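Local coordinates for protein jacalin, alpha chain (Artocarpus integer, PDB 1M26) that binds galactose-type sugars as a tetrameric plant lectin, recognising the T-antigen disaccharide Gal-beta1,3-GalNAc, at the A2G/GAL site. Residues are numbered along the deposited sequence; one frame, centred on the assembly and turned at random.

The A2G/GAL site. Residues 1, 47, 78, 80, 121-123, 125. With A2G (2-acetamido-2-deoxy-alpha-D-galactopyranose), chain B; GAL (beta-D-galactopyranose), chain C.
O4 of A2G, the axial hydroxyl that marks the galacto configuration, is gripped by two firm hydrogen bonds, from the terminal amine of Gly1 (N to O4, 2.9 Å) and to the Asp125 carboxylate (O4 to OD1, 2.8 Å), and a weak third to OD2. OD1 takes O4 on its syn lone pair, while the 6-hydroxyl, O6, meets the same oxygen from above the carboxylate plane, 29° out of it; a carboxylate suits this double acceptance. Gly1 N also donates to O3, the glycosidic oxygen, which can only accept, and to the acetamide O7 (3.2 Å). Lacking a side chain, Gly1 leaves its amine accessible, and a positive charge there would probably be steadied by Asp125.

Consecutive loop N-H groups read the O5/O6 side of the sugar: Tyr122 N donates to O5, and Trp123 N to O6, nearly straight (168° at the hydrogen). Tyr78, its CG anti to the carbonyl carbon (chi1 -56°), lays a flat aromatic face, suited to apolar C-H, against C5, 3.8 Å from the ring centroid (CH-pi). The Tyr122 ring, nearly perpendicular to it, has O1 above one face, toward the rim; its CB sits over the broad Trp123 indole, which backs it. Phe47's apolar edge suits the acetamide C7, in plane.

Galactose, far less buried, is the beta-1,3-linked second sugar of the T-antigen; its O6 reaches the protein through a water lying 2.7 Å from GAL O6 and 2.8 Å from Asp125 OD1.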
# COMPACT_ATOMS: atom_id res chain seq x y z
N GLY A 1 6.48 18.55 25.64
CA GLY A 1 6.77 17.14 26.01
C GLY A 1 7.87 16.54 25.16
O GLY A 1 8.42 17.23 24.30
N PHE A 47 6.72 12.46 32.52
CA PHE A 47 7.78 13.09 33.33
C PHE A 47 7.47 12.94 34.82
O PHE A 47 8.37 13.09 35.65
CB PHE A 47 7.88 14.60 33.04
CG PHE A 47 8.31 14.95 31.64
CD1 PHE A 47 8.89 14.00 30.80
CD2 PHE A 47 8.16 16.25 31.17
CE1 PHE A 47 9.32 14.35 29.52
CE2 PHE A 47 8.59 16.61 29.89
CZ PHE A 47 9.17 15.66 29.07
N TYR A 78 -2.51 22.98 30.02
CA TYR A 78 -1.96 22.20 28.91
C TYR A 78 -3.09 21.43 28.24
O TYR A 78 -3.91 20.82 28.92
CB TYR A 78 -0.93 21.18 29.40
CG TYR A 78 0.22 21.74 30.20
CD1 TYR A 78 1.24 22.46 29.59
CD2 TYR A 78 0.29 21.53 31.58
CE1 TYR A 78 2.30 22.97 30.33
CE2 TYR A 78 1.35 22.04 32.33
CZ TYR A 78 2.35 22.76 31.70
OH TYR A 78 3.40 23.26 32.43
N VAL A 80 -4.14 18.27 26.43
CA VAL A 80 -3.60 16.92 26.30
C VAL A 80 -4.69 15.90 26.02
O VAL A 80 -5.88 16.24 26.03
CB VAL A 80 -2.90 16.50 27.61
CG1 VAL A 80 -1.72 17.41 27.89
CG2 VAL A 80 -3.89 16.55 28.77
N GLY A 121 4.62 14.62 27.95
CA GLY A 121 5.31 15.48 28.89
C GLY A 121 4.80 14.96 30.21
O GLY A 121 5.09 13.82 30.59
N TYR A 122 4.03 15.77 30.93
CA TYR A 122 3.43 15.27 32.16
C TYR A 122 2.42 14.23 31.67
O TYR A 122 2.22 13.18 32.28
CB TYR A 122 2.66 16.36 32.90
CG TYR A 122 3.48 17.52 33.40
CD1 TYR A 122 4.84 17.41 33.65
CD2 TYR A 122 2.86 18.74 33.68
CE1 TYR A 122 5.57 18.48 34.17
CE2 TYR A 122 3.57 19.81 34.20
CZ TYR A 122 4.92 19.68 34.44
OH TYR A 122 5.61 20.74 34.96
N TRP A 123 1.77 14.56 30.56
CA TRP A 123 0.74 13.70 29.98
C TRP A 123 0.92 13.56 28.48
O TRP A 123 1.75 14.25 27.88
CB TRP A 123 -0.64 14.29 30.28
CG TRP A 123 -0.85 14.54 31.74
CD1 TRP A 123 -0.95 13.60 32.73
CD2 TRP A 123 -0.89 15.82 32.40
NE1 TRP A 123 -1.04 14.21 33.96
CE2 TRP A 123 -1.01 15.57 33.79
CE3 TRP A 123 -0.83 17.14 31.95
CZ2 TRP A 123 -1.07 16.61 34.73
CZ3 TRP A 123 -0.90 18.17 32.89
CH2 TRP A 123 -1.02 17.89 34.26
N ASP A 125 0.57 14.45 25.08
CA ASP A 125 0.21 15.72 24.45
C ASP A 125 -0.62 15.54 23.19
O ASP A 125 -1.58 16.26 22.95
CB ASP A 125 1.48 16.50 24.09
CG ASP A 125 2.34 16.78 25.29
OD1 ASP A 125 1.83 17.37 26.26
OD2 ASP A 125 3.53 16.40 25.27
O5 A2G B . 4.06 18.63 30.28
C1 A2G B . 5.29 19.45 30.48
O1 A2G B . 4.97 20.58 31.30
C2 A2G B . 5.84 19.84 29.12
N2 A2G B . 6.99 20.55 29.49
C3 A2G B . 4.77 20.56 28.30
O3 A2G B . 5.33 20.93 27.06
C4 A2G B . 3.58 19.60 28.02
O4 A2G B . 4.12 18.44 27.36
C5 A2G B . 2.97 19.23 29.43
C6 A2G B . 1.77 18.28 29.31
O6 A2G B . 2.16 16.97 28.97
C7 A2G B . 8.19 20.35 28.89
O7 A2G B . 8.37 19.54 27.97
C8 A2G B . 9.36 21.18 29.38
C1 GAL C . 5.17 22.23 26.44
C2 GAL C . 6.23 22.66 25.43
C3 GAL C . 5.76 23.86 24.63
C4 GAL C . 4.42 23.49 23.84
C5 GAL C . 3.34 23.11 24.90
C6 GAL C . 1.88 22.72 24.68
O2 GAL C . 7.43 22.92 26.16
O3 GAL C . 6.77 24.21 23.69
O4 GAL C . 4.61 22.36 22.99
O5 GAL C . 3.89 21.97 25.73
O6 GAL C . 0.77 22.35 25.50
O HOH W 1 7.21 21.93 32.47
O HOH W 2 0.28 19.72 25.84